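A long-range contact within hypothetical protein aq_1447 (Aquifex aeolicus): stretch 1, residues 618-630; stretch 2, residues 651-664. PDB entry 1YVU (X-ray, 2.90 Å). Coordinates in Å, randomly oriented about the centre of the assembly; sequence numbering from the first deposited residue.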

# COMPACT_ATOMS: atom_id res chain seq x y z
N TYR A 618 -3.76 6.46 17.89
CA TYR A 618 -4.83 7.46 17.89
C TYR A 618 -6.00 6.57 17.52
O TYR A 618 -5.88 5.76 16.60
CB TYR A 618 -4.64 8.58 16.83
CG TYR A 618 -5.70 9.68 16.97
CD1 TYR A 618 -5.49 10.78 17.83
CD2 TYR A 618 -6.99 9.55 16.39
CE1 TYR A 618 -6.52 11.70 18.15
CE2 TYR A 618 -8.04 10.46 16.71
CZ TYR A 618 -7.80 11.53 17.59
OH TYR A 618 -8.82 12.41 17.90
N LYS A 619 -7.11 6.70 18.23
CA LYS A 619 -8.28 5.87 17.94
C LYS A 619 -9.41 6.63 17.24
O LYS A 619 -9.71 7.78 17.58
CB LYS A 619 -8.74 5.16 19.22
CG LYS A 619 -9.73 4.01 19.01
CD LYS A 619 -10.04 3.30 20.33
CE LYS A 619 -11.09 2.21 20.12
NZ LYS A 619 -12.35 2.30 20.96
N LEU A 620 -9.97 6.00 16.20
CA LEU A 620 -11.07 6.54 15.41
C LEU A 620 -12.43 5.90 15.76
O LEU A 620 -12.53 5.12 16.72
CB LEU A 620 -10.76 6.43 13.92
CG LEU A 620 -9.50 7.19 13.53
CD1 LEU A 620 -9.01 6.78 12.15
CD2 LEU A 620 -9.77 8.68 13.61
N SER A 621 -13.46 6.23 14.97
CA SER A 621 -14.83 5.77 15.21
C SER A 621 -15.17 4.29 15.15
O SER A 621 -15.26 3.65 16.20
CB SER A 621 -15.81 6.56 14.33
OG SER A 621 -15.44 6.54 12.96
N GLU A 622 -15.35 3.77 13.94
CA GLU A 622 -15.73 2.37 13.69
C GLU A 622 -14.58 1.38 13.96
O GLU A 622 -14.20 0.57 13.09
CB GLU A 622 -16.25 2.25 12.24
CG GLU A 622 -17.38 3.23 11.85
CD GLU A 622 -17.40 3.53 10.35
OE1 GLU A 622 -16.79 2.77 9.55
OE2 GLU A 622 -18.03 4.55 9.97
N ASP A 623 -14.05 1.45 15.19
CA ASP A 623 -12.94 0.64 15.69
C ASP A 623 -11.73 0.55 14.76
O ASP A 623 -11.29 -0.52 14.36
CB ASP A 623 -13.39 -0.73 16.20
CG ASP A 623 -13.49 -0.79 17.73
OD1 ASP A 623 -13.23 0.24 18.39
OD2 ASP A 623 -13.80 -1.87 18.29
N SER A 624 -11.34 1.73 14.28
CA SER A 624 -10.18 1.88 13.44
C SER A 624 -9.17 2.62 14.32
O SER A 624 -9.56 3.40 15.20
CB SER A 624 -10.50 2.58 12.11
OG SER A 624 -11.41 3.66 12.26
N VAL A 625 -7.89 2.24 14.20
CA VAL A 625 -6.77 2.78 14.99
C VAL A 625 -5.58 3.06 14.09
O VAL A 625 -5.17 2.19 13.31
CB VAL A 625 -6.26 1.73 16.05
CG1 VAL A 625 -4.98 2.18 16.75
CG2 VAL A 625 -7.32 1.43 17.07
N ILE A 626 -4.98 4.23 14.28
CA ILE A 626 -3.77 4.61 13.54
C ILE A 626 -2.71 4.15 14.53
O ILE A 626 -2.67 4.58 15.67
CB ILE A 626 -3.73 6.10 13.29
CG1 ILE A 626 -4.89 6.45 12.38
CG2 ILE A 626 -2.42 6.50 12.62
CD1 ILE A 626 -5.50 7.81 12.68
N LEU A 627 -1.88 3.22 14.08
CA LEU A 627 -0.91 2.58 14.93
C LEU A 627 0.54 2.62 14.48
O LEU A 627 0.84 2.34 13.31
CB LEU A 627 -1.34 1.10 15.08
CG LEU A 627 -0.60 0.19 16.04
CD1 LEU A 627 -0.82 0.75 17.44
CD2 LEU A 627 -1.07 -1.28 15.92
N ALA A 628 1.43 2.83 15.44
CA ALA A 628 2.85 2.83 15.16
C ALA A 628 3.35 1.39 15.44
O ALA A 628 3.40 0.96 16.61
CB ALA A 628 3.53 3.79 16.03
N THR A 629 3.70 0.68 14.36
CA THR A 629 4.17 -0.70 14.43
C THR A 629 5.65 -0.95 14.61
O THR A 629 6.06 -2.10 14.81
CB THR A 629 3.81 -1.44 13.19
OG1 THR A 629 4.00 -0.58 12.05
CG2 THR A 629 2.39 -1.92 13.28
N TYR A 630 6.45 0.11 14.44
CA TYR A 630 7.91 0.03 14.54
C TYR A 630 8.48 1.38 14.98
O TYR A 630 7.87 2.42 14.71
CB TYR A 630 8.54 -0.43 13.20
CG TYR A 630 8.48 0.55 12.02
CD1 TYR A 630 9.67 1.08 11.48
CD2 TYR A 630 7.26 0.90 11.41
CE1 TYR A 630 9.65 1.94 10.34
CE2 TYR A 630 7.22 1.76 10.27
CZ TYR A 630 8.42 2.27 9.74
OH TYR A 630 8.43 3.06 8.60
N PRO A 651 -11.89 -6.29 21.32
CA PRO A 651 -11.63 -4.85 21.14
C PRO A 651 -10.40 -4.60 20.26
O PRO A 651 -9.49 -5.43 20.26
CB PRO A 651 -11.36 -4.38 22.57
CG PRO A 651 -12.18 -5.33 23.40
CD PRO A 651 -11.88 -6.64 22.75
N VAL A 652 -10.35 -3.45 19.57
CA VAL A 652 -9.19 -3.11 18.71
C VAL A 652 -7.87 -3.06 19.43
O VAL A 652 -6.88 -3.49 18.88
CB VAL A 652 -9.26 -1.77 17.99
CG1 VAL A 652 -9.55 -1.96 16.54
CG2 VAL A 652 -10.20 -0.86 18.66
N GLU A 653 -7.87 -2.53 20.64
CA GLU A 653 -6.65 -2.46 21.43
C GLU A 653 -5.99 -3.84 21.63
O GLU A 653 -4.76 -3.98 21.50
CB GLU A 653 -6.96 -1.78 22.77
CG GLU A 653 -7.28 -0.29 22.63
CD GLU A 653 -8.76 0.04 22.79
OE1 GLU A 653 -9.61 -0.89 22.92
OE2 GLU A 653 -9.06 1.25 22.80
N VAL A 654 -6.82 -4.87 21.78
CA VAL A 654 -6.37 -6.24 21.98
C VAL A 654 -5.81 -6.80 20.65
O VAL A 654 -4.74 -7.40 20.62
CB VAL A 654 -7.54 -7.15 22.52
CG1 VAL A 654 -7.10 -8.62 22.60
CG2 VAL A 654 -8.00 -6.67 23.90
N LEU A 655 -6.52 -6.52 19.57
CA LEU A 655 -6.14 -6.96 18.24
C LEU A 655 -4.89 -6.26 17.76
O LEU A 655 -4.12 -6.82 16.97
CB LEU A 655 -7.25 -6.65 17.27
CG LEU A 655 -8.59 -7.27 17.62
CD1 LEU A 655 -9.71 -6.61 16.80
CD2 LEU A 655 -8.53 -8.80 17.43
N CYS A 656 -4.72 -5.02 18.23
CA CYS A 656 -3.57 -4.19 17.89
C CYS A 656 -2.31 -4.71 18.56
O CYS A 656 -1.27 -4.76 17.93
CB CYS A 656 -3.80 -2.74 18.30
SG CYS A 656 -4.98 -1.82 17.28
N SER A 657 -2.45 -5.15 19.81
CA SER A 657 -1.35 -5.71 20.59
C SER A 657 -0.83 -7.01 19.93
O SER A 657 0.38 -7.25 19.88
CB SER A 657 -1.81 -5.97 22.03
OG SER A 657 -1.05 -6.98 22.69
N GLN A 658 -1.75 -7.80 19.38
CA GLN A 658 -1.41 -9.05 18.71
C GLN A 658 -0.69 -8.78 17.38
O GLN A 658 0.10 -9.58 16.92
CB GLN A 658 -2.67 -9.84 18.40
CG GLN A 658 -3.58 -10.02 19.59
CD GLN A 658 -4.89 -10.69 19.25
OE1 GLN A 658 -5.48 -10.49 18.18
NE2 GLN A 658 -5.36 -11.51 20.19
N ILE A 659 -1.00 -7.65 16.76
CA ILE A 659 -0.39 -7.23 15.50
C ILE A 659 1.04 -6.87 15.80
O ILE A 659 1.95 -7.34 15.12
CB ILE A 659 -1.17 -6.04 14.94
CG1 ILE A 659 -2.19 -6.58 13.96
CG2 ILE A 659 -0.26 -4.90 14.35
CD1 ILE A 659 -3.23 -5.62 13.69
N LEU A 660 1.20 -6.08 16.86
CA LEU A 660 2.48 -5.60 17.37
C LEU A 660 3.37 -6.74 17.79
O LEU A 660 4.56 -6.71 17.53
CB LEU A 660 2.26 -4.70 18.55
CG LEU A 660 1.88 -3.28 18.26
CD1 LEU A 660 1.53 -2.57 19.53
CD2 LEU A 660 3.07 -2.63 17.62
N SER A 661 2.78 -7.77 18.39
CA SER A 661 3.55 -8.93 18.82
C SER A 661 4.01 -9.75 17.63
O SER A 661 5.15 -10.17 17.60
CB SER A 661 2.76 -9.79 19.80
OG SER A 661 2.56 -9.09 21.02
N LEU A 662 3.17 -9.84 16.61
CA LEU A 662 3.46 -10.60 15.39
C LEU A 662 4.48 -9.97 14.48
O LEU A 662 4.88 -10.60 13.52
CB LEU A 662 2.18 -10.86 14.58
CG LEU A 662 1.17 -11.89 15.12
CD1 LEU A 662 -0.11 -11.84 14.33
CD2 LEU A 662 1.72 -13.29 15.13
N THR A 663 4.89 -8.73 14.76
CA THR A 663 5.90 -8.07 13.92
C THR A 663 7.21 -8.77 14.18
O THR A 663 8.06 -8.88 13.33
CB THR A 663 6.12 -6.64 14.31
OG1 THR A 663 6.33 -6.58 15.73
CG2 THR A 663 4.95 -5.78 13.91
N LEU A 664 7.31 -9.28 15.40
CA LEU A 664 8.47 -10.01 15.91
C LEU A 664 8.59 -11.41 15.35
O LEU A 664 9.58 -12.10 15.59
CB LEU A 664 8.42 -10.07 17.45
CG LEU A 664 8.03 -8.84 18.25
CD1 LEU A 664 8.31 -9.15 19.69
CD2 LEU A 664 8.76 -7.57 17.81

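Packing a helix against a β-hairpin is among the commonest ways in which a protein buries apolar surface, and this contact in aq_1447 is a compact example. The hairpin is built from strand 618-619 and strand 624-627, paired through Tyr 618 and Ile 626, whose backbones exchange hydrogen bonds in both directions. The helix that starts at Val 652, with Pro 651 at its N-cap position, runs in roughly the same direction as the second strand: their axes are inclined by 37° and approach to 9.4 Å. The backbones keep step, Asp 623 lying nearest Val 652, Leu 627 nearest Cys 656 and Thr 629 nearest Leu 660.

No hydrogen bond crosses the interface, so side-chain packing does most of the work, burying 506 Å² in all. The alternation of a strand decides which residues take part: Val 625 and Leu 627 point toward the helix, whereas Ser 624 points away. On the helix, Val 652, Cys 656 and Ile 659 recur at intervals of four and three, the spacing that keeps them on one face. Branched Val 625 fits closely here, its CG2 lying 3.9 Å from CB of Val 652 and its CB 4.0 Å from SG of Cys 656. Leu 627 reaches farther along the helix, placing CD2 3.9 Å from CB of Cys 656 and 4.0 Å from CG2 of Ile 659. Beyond the strand, Leu 660 swings its end inward, so that CD2 lies 3.9 Å from CA of Thr 629.

Charge appears at the partly exposed end. The long chain of Lys 619 covers Val 652, with CE 3.5 Å from CG2, and carries NZ to a long salt bridge with OE2 of Glu 653 (3.9 Å). The same NZ forms a salt bridge with OD1 of Asp 623 at 3.4 Å, joining both acids through one amine.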